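Local coordinates for alkaline phosphatase D (Bacillus subtilis, PDB 2YEQ), which hydrolyses phosphate esters, acting as a phosphodiesterase and alkaline phosphatase with an iron- and calcium-containing active site, at residues F9-A14 and Y189-N194; P45-V50 and K62-A67; Y267-S272 and T322-V327; Q331-K336 and P431-F436. All coordinates share one frame; numbering follows the deposited sequence.

Contact 1: residues F9-A14 and Y189-N194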
# COMPACT_ATOMS: atom_id res chain seq x y z
N PHE A 9 16.51 -18.72 -3.08
CA PHE A 9 15.58 -17.66 -3.49
C PHE A 9 14.15 -17.98 -3.02
O PHE A 9 13.21 -17.97 -3.81
CB PHE A 9 15.62 -17.46 -5.01
CG PHE A 9 16.98 -17.09 -5.55
CD1 PHE A 9 17.48 -15.81 -5.39
CD2 PHE A 9 17.74 -18.02 -6.25
CE1 PHE A 9 18.71 -15.46 -5.89
CE2 PHE A 9 19.00 -17.67 -6.77
CZ PHE A 9 19.47 -16.39 -6.60
N THR A 10 14.01 -18.26 -1.73
CA THR A 10 12.74 -18.67 -1.13
C THR A 10 11.73 -17.53 -1.09
O THR A 10 10.54 -17.76 -0.89
CB THR A 10 12.99 -19.13 0.33
OG1 THR A 10 13.66 -18.05 1.03
CG2 THR A 10 13.87 -20.43 0.39
N LEU A 11 12.20 -16.29 -1.23
CA LEU A 11 11.31 -15.11 -1.22
C LEU A 11 11.09 -14.58 -2.62
O LEU A 11 10.53 -13.48 -2.80
CB LEU A 11 11.88 -14.01 -0.33
CG LEU A 11 12.17 -14.50 1.09
CD1 LEU A 11 12.57 -13.31 1.95
CD2 LEU A 11 11.01 -15.23 1.70
N GLY A 12 11.55 -15.34 -3.61
CA GLY A 12 11.38 -14.98 -5.01
C GLY A 12 12.18 -13.77 -5.42
O GLY A 12 13.28 -13.49 -4.92
N VAL A 13 11.61 -13.03 -6.37
CA VAL A 13 12.21 -11.85 -6.93
C VAL A 13 11.17 -10.73 -7.01
O VAL A 13 9.97 -10.96 -6.81
CB VAL A 13 12.82 -12.13 -8.34
CG1 VAL A 13 13.89 -13.26 -8.28
CG2 VAL A 13 11.70 -12.44 -9.38
N ALA A 14 11.64 -9.53 -7.28
CA ALA A 14 10.74 -8.37 -7.38
C ALA A 14 11.42 -7.31 -8.19
O ALA A 14 12.65 -7.33 -8.38
CB ALA A 14 10.35 -7.82 -5.97
N TYR A 189 5.64 -13.44 5.36
CA TYR A 189 4.67 -12.90 4.40
C TYR A 189 5.11 -13.12 2.96
O TYR A 189 4.33 -13.58 2.15
CB TYR A 189 4.44 -11.38 4.65
CG TYR A 189 3.44 -11.08 5.76
CD1 TYR A 189 3.62 -11.58 7.04
CD2 TYR A 189 2.33 -10.27 5.54
CE1 TYR A 189 2.72 -11.31 8.05
CE2 TYR A 189 1.42 -10.00 6.53
CZ TYR A 189 1.63 -10.50 7.81
OH TYR A 189 0.71 -10.25 8.80
N ARG A 190 6.37 -12.81 2.68
CA ARG A 190 6.92 -12.85 1.34
C ARG A 190 7.14 -14.30 0.82
O ARG A 190 7.35 -14.49 -0.37
CB ARG A 190 8.22 -12.05 1.31
CG ARG A 190 8.83 -11.77 -0.04
CD ARG A 190 7.83 -11.05 -0.94
NE ARG A 190 8.38 -10.04 -1.83
CZ ARG A 190 9.08 -8.95 -1.50
NH1 ARG A 190 9.44 -8.68 -0.25
NH2 ARG A 190 9.49 -8.13 -2.46
N SER A 191 7.08 -15.29 1.72
CA SER A 191 7.22 -16.70 1.37
C SER A 191 5.97 -17.23 0.62
O SER A 191 6.01 -18.31 0.05
CB SER A 191 7.36 -17.55 2.65
OG SER A 191 8.65 -17.41 3.17
N ASP A 192 4.86 -16.52 0.74
CA ASP A 192 3.62 -16.95 0.13
C ASP A 192 3.75 -16.92 -1.39
O ASP A 192 4.10 -15.89 -1.95
CB ASP A 192 2.48 -16.04 0.57
CG ASP A 192 1.16 -16.49 0.02
OD1 ASP A 192 0.97 -16.26 -1.20
OD2 ASP A 192 0.35 -17.07 0.77
N ALA A 193 3.44 -18.04 -2.03
CA ALA A 193 3.65 -18.24 -3.48
C ALA A 193 2.87 -17.24 -4.32
O ALA A 193 3.35 -16.80 -5.36
CB ALA A 193 3.29 -19.70 -3.90
N ASN A 194 1.68 -16.88 -3.87
CA ASN A 194 0.82 -15.97 -4.62
C ASN A 194 1.41 -14.57 -4.64
O ASN A 194 1.50 -13.92 -5.69
CB ASN A 194 -0.58 -15.94 -4.00
CG ASN A 194 -1.25 -17.28 -4.00
OD1 ASN A 194 -1.61 -17.80 -2.95
ND2 ASN A 194 -1.42 -17.84 -5.16
O HOH W 1 9.09 -11.59 -4.26
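Leu-11 and Arg-190 carry the tight part of this contact. CG of Arg-190 lies 3.8 Å from Leu-11 CB and 3.7 Å from Leu-11 O. CG of Arg-190 stands anti to its backbone N (chi1 -170°). The chain then bends at chi2 and chi3. Its far end reaches Ala-14, where NH2 of Arg-190 comes within 3.6 Å of the Ala-14 CB. That methyl sits at the edge of the guanidinium, near its plane. A water joins the two sides. It donates to Leu-11 O and to Val-13 O, at 2.8 Å each, and accepts from Arg-190 NE at 3.0 Å. The polar ends have further partners: NH1 of Arg-190 bonds to His-245 O, and its guanidinium makes a cation-pi contact with Trp-26. An alanine in place of Arg-190 would probably leave the water without its NE donor and His-245 O without its NH1 partner, and would open a gap beside Leu-11. The other side of the contact is looser. There CD2 of Leu-11 meets Ser-191 OG at 3.5 Å, and both Ser-191 and Thr-10 are partly exposed. Ser-191 OG bonds to Ala-187 O, in helix 179-190, and Thr-10 OG1 bonds to Ala-30 O. Residues Phe-9 to Gly-12 form a type I beta turn. Asp-192 is the N-cap of the next helix; its OD1 accepts a weak bond from Asn-194 N. The arrangement is a turn leading into strand 13-16 of the ten-stranded mixed sheet, packed on the junction between helices 179-190 and 193-201.

Contact 2: residues P45-V50 and K62-A67; sequences PVKWEV and KGTEMA. With EDO (1,2-ethanediol), chain R.
Strands 44-51 and 59-67 form a beta hairpin in the N-terminal domain, and Val-46 with Glu-65 is one of its hydrogen-bonded pairs. Val-46 N donates to Glu-65 O at 2.7 Å, and Glu-65 N returns a bond to Val-46 O. Trp-48 and Gly-63 make the next hydrogen-bonded pair. Pro-45 with Met-66, Lys-47 with Thr-64 and Glu-49 with Lys-62 are the non-hydrogen-bonded pairs. The indole of Trp-48 folds over the backbone of the other strand. Its CG lies between the backbone N and the carbonyl carbon (chi1 56°), and chi2 near -87° helps lay the indole over Gly-63. Gly-63 N stands 3.4 Å above the ring plane, over its centre. Gly-63 CA makes a CH-pi contact 3.8 Å from the centroid of the five-membered ring of Trp-48. A CB here would lie too close to CZ2 of Trp-48, which is consistent with the glycine. In the ring plane, at the edge, a water accepts from Trp-48 NE1 at 2.8 Å and donates to Glu-65 OE2 at 2.7 Å. OE1 of Glu-65 accepts a hydrogen bond from O2 of an ethanediol, probably from the crystallisation liquor. On the opposite face NZ of Lys-47 donates to Thr-64 OG1 at 3.1 Å. The sulfur of Met-66 packs on Pro-45, with SD 3.9 Å from its CB. Val-46 CG2 touches Ala-67 CB at 4.0 Å on the face that carries Trp-48. Val-46 and Trp-48 also touch strand 74-79, and Glu-49 has a salt bridge to Arg-91. The arrangement is typical of a twisted antiparallel hairpin, at one side of a four-stranded sheet.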
# COMPACT_ATOMS: atom_id res chain seq x y z
N PRO A 45 28.51 -13.26 -3.78
CA PRO A 45 28.27 -12.65 -5.07
C PRO A 45 26.94 -13.11 -5.70
O PRO A 45 26.60 -14.30 -5.67
CB PRO A 45 29.46 -13.10 -5.91
CG PRO A 45 29.91 -14.34 -5.28
CD PRO A 45 29.68 -14.16 -3.81
N VAL A 46 26.19 -12.16 -6.25
CA VAL A 46 24.94 -12.49 -6.94
C VAL A 46 24.97 -11.84 -8.31
O VAL A 46 25.07 -10.60 -8.42
CB VAL A 46 23.69 -12.06 -6.15
CG1 VAL A 46 22.39 -12.47 -6.91
CG2 VAL A 46 23.68 -12.69 -4.75
N LYS A 47 24.94 -12.67 -9.36
CA LYS A 47 24.93 -12.15 -10.72
C LYS A 47 23.51 -11.84 -11.12
O LYS A 47 22.55 -12.45 -10.61
CB LYS A 47 25.55 -13.17 -11.69
CG LYS A 47 27.06 -13.40 -11.45
CD LYS A 47 27.70 -14.20 -12.58
CE LYS A 47 29.22 -14.31 -12.42
NZ LYS A 47 29.86 -13.03 -11.94
N TRP A 48 23.35 -10.87 -12.02
CA TRP A 48 22.03 -10.52 -12.51
C TRP A 48 22.08 -10.20 -14.00
O TRP A 48 23.08 -9.70 -14.52
CB TRP A 48 21.44 -9.33 -11.75
CG TRP A 48 22.33 -8.11 -11.76
CD1 TRP A 48 23.33 -7.81 -10.89
CD2 TRP A 48 22.29 -7.05 -12.71
NE1 TRP A 48 23.90 -6.61 -11.22
CE2 TRP A 48 23.28 -6.12 -12.34
CE3 TRP A 48 21.49 -6.77 -13.82
CZ2 TRP A 48 23.50 -4.94 -13.05
CZ3 TRP A 48 21.72 -5.60 -14.53
CH2 TRP A 48 22.71 -4.71 -14.15
N GLU A 49 20.95 -10.46 -14.66
CA GLU A 49 20.81 -10.23 -16.09
C GLU A 49 19.41 -9.67 -16.39
O GLU A 49 18.41 -10.09 -15.80
CB GLU A 49 20.97 -11.53 -16.87
CG GLU A 49 22.36 -12.14 -16.85
CD GLU A 49 22.42 -13.50 -17.54
OE1 GLU A 49 21.38 -14.22 -17.62
OE2 GLU A 49 23.52 -13.84 -18.02
N VAL A 50 19.37 -8.74 -17.34
CA VAL A 50 18.15 -8.19 -17.88
C VAL A 50 18.14 -8.46 -19.40
O VAL A 50 19.12 -8.16 -20.10
CB VAL A 50 18.08 -6.68 -17.64
CG1 VAL A 50 16.80 -6.10 -18.25
CG2 VAL A 50 18.16 -6.37 -16.13
N LYS A 62 23.80 -6.61 -17.57
CA LYS A 62 24.17 -7.65 -16.61
C LYS A 62 25.20 -7.08 -15.65
O LYS A 62 25.80 -6.04 -15.94
CB LYS A 62 24.72 -8.87 -17.33
CG LYS A 62 26.05 -8.62 -18.03
CD LYS A 62 26.55 -9.87 -18.69
CE LYS A 62 27.72 -9.57 -19.63
NZ LYS A 62 28.17 -10.82 -20.30
N GLY A 63 25.39 -7.74 -14.51
CA GLY A 63 26.37 -7.35 -13.52
C GLY A 63 26.45 -8.31 -12.35
O GLY A 63 25.87 -9.40 -12.38
N THR A 64 27.20 -7.91 -11.32
CA THR A 64 27.36 -8.70 -10.10
C THR A 64 27.24 -7.79 -8.90
O THR A 64 27.89 -6.75 -8.86
CB THR A 64 28.71 -9.44 -10.08
OG1 THR A 64 28.84 -10.18 -11.29
CG2 THR A 64 28.80 -10.41 -8.89
N GLU A 65 26.39 -8.15 -7.96
CA GLU A 65 26.27 -7.46 -6.68
C GLU A 65 26.80 -8.36 -5.59
O GLU A 65 26.75 -9.58 -5.74
CB GLU A 65 24.82 -7.16 -6.35
CG GLU A 65 24.22 -6.10 -7.18
CD GLU A 65 24.71 -4.74 -6.78
OE1 GLU A 65 24.51 -4.35 -5.60
OE2 GLU A 65 25.29 -4.07 -7.65
N MET A 66 27.28 -7.77 -4.50
CA MET A 66 27.68 -8.55 -3.33
C MET A 66 26.58 -8.44 -2.31
O MET A 66 26.39 -7.35 -1.74
CB MET A 66 28.98 -8.01 -2.73
CG MET A 66 30.20 -8.17 -3.61
SD MET A 66 30.55 -9.87 -4.09
CE MET A 66 30.91 -10.67 -2.53
N ALA A 67 25.86 -9.53 -2.09
CA ALA A 67 24.85 -9.60 -1.03
C ALA A 67 25.58 -9.68 0.32
O ALA A 67 26.48 -10.49 0.46
CB ALA A 67 23.95 -10.83 -1.23
C1 EDO R . 24.11 -4.75 -1.86
O1 EDO R . 24.23 -5.33 -0.56
C2 EDO R . 23.31 -5.68 -2.76
O2 EDO R . 22.50 -4.92 -3.65
O HOH W 2 25.76 -4.80 -10.19

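Contact 3: residues Y267-S272 and T322-V327; sequences YGNLAS and TAHWNV
Trp-325 meets Leu-270 and Ala-271 along its first atoms. Its CB lies 4.2 Å from Ala-271 CB and 3.7 Å from Leu-270 O. CG of Trp-325 is anti to its carbonyl carbon (chi1 -61°), beside the backbone N. CD1 then comes 3.3 Å from Leu-270 O, which sits at the ring edge, near its plane. The same CD1 also touches CD1 of Leu-270. Next to CD1, NE1 bonds to Thr-448 O, outside the two segments. The ring meets Trp-452 edge-to-face and makes a cation-pi contact with Lys-479. Strands 271-275 and 325-329 are parallel neighbours in a mixed sheet of the phosphatase domain. Ser-272 N donates to Trp-325 O at 2.8 Å, and Val-327 N donates to Ser-272 O at 2.8 Å. His-324 N donates to Asn-269 O. The bond from Trp-325 N to Leu-270 O is weak. Leu-270 and Ala-271 form a classic beta bulge opposite Tyr-267, in the turn from strand 263-267 into strand 271-275. The ring of His-324 and the amide of Asn-269 lie side by side and point the same way, with planes 84° apart. The Asn-269 ND2 bonds to Asn-113 OD1. The CB of Ala-323 points toward residues 267-272 and lies 3.7 Å from Ser-272 N. On the face that carries Ser-272 and Asn-326, a water links Ser-272 OG to Asn-326 OD1, to which it donates at 2.8 Å. Ser-272 OG is also bonded to His-264 NE2. Asn-326 OD1 has a second partner in Ser-321 OG, and its ND2 bonds to Asn-373 OD1.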
# COMPACT_ATOMS: atom_id res chain seq x y z
N TYR A 267 3.97 9.28 -15.55
CA TYR A 267 3.78 8.25 -16.55
C TYR A 267 3.51 8.95 -17.88
O TYR A 267 2.37 9.23 -18.23
CB TYR A 267 2.64 7.35 -16.15
CG TYR A 267 2.64 6.05 -16.89
CD1 TYR A 267 3.35 4.96 -16.40
CD2 TYR A 267 1.94 5.90 -18.10
CE1 TYR A 267 3.37 3.74 -17.09
CE2 TYR A 267 1.95 4.68 -18.80
CZ TYR A 267 2.67 3.61 -18.29
OH TYR A 267 2.70 2.41 -18.95
N GLY A 268 4.59 9.28 -18.59
CA GLY A 268 4.49 10.14 -19.77
C GLY A 268 3.87 11.47 -19.39
O GLY A 268 4.23 12.06 -18.36
N ASN A 269 2.94 11.95 -20.21
CA ASN A 269 2.15 13.13 -19.86
C ASN A 269 0.77 12.76 -19.40
O ASN A 269 -0.09 13.61 -19.26
CB ASN A 269 2.05 14.09 -21.05
CG ASN A 269 1.17 13.54 -22.19
OD1 ASN A 269 0.62 12.42 -22.12
ND2 ASN A 269 1.05 14.32 -23.25
N LEU A 270 0.54 11.48 -19.20
CA LEU A 270 -0.78 11.03 -18.80
C LEU A 270 -1.06 11.26 -17.30
O LEU A 270 -2.17 11.67 -16.92
CB LEU A 270 -0.94 9.54 -19.15
CG LEU A 270 -2.27 8.85 -18.88
CD1 LEU A 270 -3.42 9.52 -19.62
CD2 LEU A 270 -2.19 7.34 -19.24
N ALA A 271 -0.11 10.92 -16.44
CA ALA A 271 -0.38 10.96 -14.99
C ALA A 271 0.88 11.26 -14.20
O ALA A 271 1.95 10.70 -14.49
CB ALA A 271 -1.00 9.65 -14.52
N SER A 272 0.75 12.17 -13.24
CA SER A 272 1.81 12.54 -12.30
C SER A 272 1.45 11.91 -10.95
O SER A 272 0.36 12.15 -10.42
CB SER A 272 1.89 14.07 -12.20
OG SER A 272 2.73 14.49 -11.14
N THR A 322 1.89 19.27 -15.72
CA THR A 322 1.06 19.47 -16.90
C THR A 322 0.45 18.15 -17.36
O THR A 322 -0.07 18.07 -18.46
CB THR A 322 1.88 20.05 -18.05
OG1 THR A 322 3.01 19.22 -18.27
CG2 THR A 322 2.35 21.45 -17.71
N ALA A 323 0.50 17.12 -16.52
CA ALA A 323 -0.06 15.82 -16.87
C ALA A 323 -1.56 15.88 -16.91
O ALA A 323 -2.15 16.76 -16.31
CB ALA A 323 0.41 14.74 -15.88
N HIS A 324 -2.19 14.94 -17.61
CA HIS A 324 -3.65 14.83 -17.64
C HIS A 324 -4.28 14.50 -16.29
O HIS A 324 -5.44 14.83 -16.06
CB HIS A 324 -4.12 13.77 -18.64
CG HIS A 324 -3.90 14.17 -20.07
ND1 HIS A 324 -4.62 15.17 -20.68
CD2 HIS A 324 -3.00 13.73 -20.99
CE1 HIS A 324 -4.18 15.33 -21.92
NE2 HIS A 324 -3.20 14.47 -22.13
N TRP A 325 -3.52 13.84 -15.41
CA TRP A 325 -4.00 13.49 -14.08
C TRP A 325 -2.91 13.73 -13.01
O TRP A 325 -1.71 13.60 -13.28
CB TRP A 325 -4.41 12.02 -14.04
CG TRP A 325 -5.52 11.68 -14.99
CD1 TRP A 325 -5.40 11.18 -16.25
CD2 TRP A 325 -6.91 11.85 -14.76
NE1 TRP A 325 -6.65 11.01 -16.82
CE2 TRP A 325 -7.59 11.41 -15.92
CE3 TRP A 325 -7.65 12.32 -13.68
CZ2 TRP A 325 -8.97 11.45 -16.03
CZ3 TRP A 325 -9.00 12.34 -13.77
CH2 TRP A 325 -9.66 11.91 -14.95
N ASN A 326 -3.36 14.09 -11.82
CA ASN A 326 -2.47 14.28 -10.65
C ASN A 326 -2.96 13.31 -9.62
O ASN A 326 -4.14 13.30 -9.29
CB ASN A 326 -2.58 15.71 -10.14
CG ASN A 326 -1.91 16.68 -11.04
OD1 ASN A 326 -0.71 16.61 -11.26
ND2 ASN A 326 -2.69 17.63 -11.59
N VAL A 327 -2.08 12.43 -9.16
CA VAL A 327 -2.49 11.30 -8.32
C VAL A 327 -1.77 11.39 -6.98
O VAL A 327 -0.58 11.69 -6.95
CB VAL A 327 -2.18 9.96 -9.01
CG1 VAL A 327 -2.68 8.75 -8.17
CG2 VAL A 327 -2.81 9.94 -10.44
O HOH W 3 1.41 16.01 -9.50

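Contact 4: residues Q331-K336 and P431-F436; sequences QIFFAK and PHIQFF. With EDO (1,2-ethanediol), chain B.
His-432 NE2 donates to Lys-336 O at 2.6 Å. This is the single hydrogen bond between the two segments. The carbonyl oxygen lies in the plane of the imidazole, at its edge. The N-H points to it at 144°, and the donor is tilted 21° from the carbonyl plane. CG of His-432 sits between its backbone N and carbonyl carbon (chi1 58°), which helps bring the ring to Lys-336. The ring meets the loop 331-336 with its edge. Its CE1 meets CB of Lys-336 at 3.6 Å, and the two side chains cross at about a right angle. Its CD2 meets Ala-335 CB at 3.9 Å. On its other nitrogen, ND1 shares a hydrogen bond of 3.2 Å with O1 of an ethanediol. Lys-336 NZ bonds to Asn-430 OD1. An apolar contact lies beside the bond: CD1 of Ile-433 reaches the edge of the Phe-333 ring, 4.3 Å from CZ. Phe-333 also stacks on Trp-337. A leucine in place of His-432 would probably leave Lys-336 O without this donor and the loop without its polar tie to the edge strand. The ring joins a buried loop after strand 325-329 to the start of strand 433-437. As donor to the buried carbonyl of Lys-336, NE2 carries a proton. Lys-336 NZ, 4.9 Å from His-432 ND1, would probably disfavour a second proton on the ring.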
# COMPACT_ATOMS: atom_id res chain seq x y z
N GLN A 331 -2.17 6.56 2.12
CA GLN A 331 -2.53 5.50 3.04
C GLN A 331 -3.94 5.47 3.54
O GLN A 331 -4.52 4.39 3.72
CB GLN A 331 -1.61 5.58 4.28
CG GLN A 331 -0.14 5.29 4.01
CD GLN A 331 0.60 6.38 3.26
OE1 GLN A 331 0.24 7.57 3.29
NE2 GLN A 331 1.71 5.98 2.61
N ILE A 332 -4.47 6.65 3.86
CA ILE A 332 -5.62 6.75 4.74
C ILE A 332 -6.80 7.55 4.14
O ILE A 332 -6.65 8.32 3.20
CB ILE A 332 -5.19 7.37 6.11
CG1 ILE A 332 -4.35 8.62 5.89
CG2 ILE A 332 -4.43 6.33 7.00
CD1 ILE A 332 -4.26 9.55 7.13
N PHE A 333 -7.97 7.33 4.71
CA PHE A 333 -9.22 7.90 4.19
C PHE A 333 -9.16 9.43 4.09
O PHE A 333 -9.00 10.13 5.10
CB PHE A 333 -10.36 7.43 5.05
CG PHE A 333 -11.70 7.35 4.34
CD1 PHE A 333 -12.41 8.49 4.03
CD2 PHE A 333 -12.26 6.12 4.05
CE1 PHE A 333 -13.67 8.40 3.39
CE2 PHE A 333 -13.52 6.03 3.45
CZ PHE A 333 -14.21 7.18 3.11
N PHE A 334 -9.30 9.94 2.86
CA PHE A 334 -9.12 11.36 2.58
C PHE A 334 -10.44 12.17 2.63
O PHE A 334 -10.45 13.32 3.11
CB PHE A 334 -8.49 11.53 1.21
CG PHE A 334 -8.15 12.94 0.85
CD1 PHE A 334 -6.96 13.51 1.26
CD2 PHE A 334 -9.01 13.69 0.05
CE1 PHE A 334 -6.65 14.83 0.92
CE2 PHE A 334 -8.70 15.01 -0.29
CZ PHE A 334 -7.53 15.57 0.14
N ALA A 335 -11.52 11.60 2.10
CA ALA A 335 -12.79 12.31 2.04
C ALA A 335 -13.39 12.46 3.43
O ALA A 335 -12.98 11.77 4.37
CB ALA A 335 -13.78 11.61 1.10
N LYS A 336 -14.37 13.36 3.55
CA LYS A 336 -15.21 13.46 4.74
C LYS A 336 -15.88 12.12 5.00
O LYS A 336 -16.42 11.50 4.08
CB LYS A 336 -16.26 14.58 4.58
CG LYS A 336 -17.28 14.70 5.70
CD LYS A 336 -18.35 15.79 5.38
CE LYS A 336 -19.62 15.66 6.22
NZ LYS A 336 -20.51 14.51 5.86
N PRO A 431 -23.13 12.20 1.45
CA PRO A 431 -23.67 12.00 0.08
C PRO A 431 -22.61 12.09 -1.03
O PRO A 431 -22.89 11.72 -2.16
CB PRO A 431 -24.71 13.14 -0.06
CG PRO A 431 -24.32 14.15 0.99
CD PRO A 431 -23.82 13.31 2.13
N HIS A 432 -21.43 12.60 -0.73
CA HIS A 432 -20.33 12.54 -1.68
C HIS A 432 -19.81 11.10 -1.90
O HIS A 432 -19.13 10.84 -2.89
CB HIS A 432 -19.17 13.43 -1.23
CG HIS A 432 -18.64 13.09 0.12
ND1 HIS A 432 -19.30 13.44 1.28
CD2 HIS A 432 -17.55 12.38 0.50
CE1 HIS A 432 -18.62 12.96 2.32
NE2 HIS A 432 -17.56 12.33 1.87
N ILE A 433 -20.15 10.18 -1.00
CA ILE A 433 -19.70 8.81 -1.07
C ILE A 433 -20.64 8.01 -1.99
O ILE A 433 -21.84 7.88 -1.74
CB ILE A 433 -19.61 8.14 0.33
CG1 ILE A 433 -18.65 8.89 1.27
CG2 ILE A 433 -19.12 6.69 0.19
CD1 ILE A 433 -18.35 8.21 2.63
N GLN A 434 -20.05 7.41 -3.02
CA GLN A 434 -20.81 6.77 -4.09
C GLN A 434 -20.83 5.25 -4.02
O GLN A 434 -21.57 4.61 -4.76
CB GLN A 434 -20.20 7.18 -5.44
CG GLN A 434 -20.16 8.67 -5.67
CD GLN A 434 -21.55 9.27 -5.60
OE1 GLN A 434 -22.46 8.80 -6.29
NE2 GLN A 434 -21.75 10.25 -4.71
N PHE A 435 -20.02 4.66 -3.13
CA PHE A 435 -19.83 3.21 -3.14
C PHE A 435 -19.32 2.67 -1.81
O PHE A 435 -18.48 3.31 -1.20
CB PHE A 435 -18.82 2.87 -4.24
CG PHE A 435 -18.54 1.38 -4.39
CD1 PHE A 435 -19.55 0.49 -4.70
CD2 PHE A 435 -17.25 0.89 -4.26
CE1 PHE A 435 -19.29 -0.86 -4.87
CE2 PHE A 435 -16.97 -0.48 -4.42
CZ PHE A 435 -17.97 -1.34 -4.72
N PHE A 436 -19.86 1.54 -1.36
CA PHE A 436 -19.29 0.75 -0.29
C PHE A 436 -19.37 -0.72 -0.67
O PHE A 436 -20.39 -1.17 -1.20
CB PHE A 436 -20.02 0.92 1.06
CG PHE A 436 -19.48 0.03 2.14
CD1 PHE A 436 -18.31 0.37 2.80
CD2 PHE A 436 -20.09 -1.18 2.44
CE1 PHE A 436 -17.75 -0.45 3.76
CE2 PHE A 436 -19.55 -2.03 3.40
CZ PHE A 436 -18.37 -1.65 4.08
C1 EDO B . -20.91 16.80 1.65
O1 EDO B . -21.17 15.72 2.57
C2 EDO B . -20.32 16.38 0.30
O2 EDO B . -18.94 16.77 0.08

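From the N terminus, contact 1 closes a long loop by bringing residues 9-14 against residues 189-194. It ties the turn before strand 13-16 to the junction of helices 179-190 and 193-201. Contact 2 falls within that loop and closes a much shorter one, a hairpin in the separate four-stranded antiparallel sheet. The centres of contacts 1 and 2 are about 19 Å apart, and their atoms do not touch. Contact 3 closes the loop from 267-272 to 322-327, pairing two parallel strands of the seven-stranded sheet. Contact 4 opens just after it at 331-336 and closes at 431-436, on an outermost strand of that same sheet. None of the four loops cross.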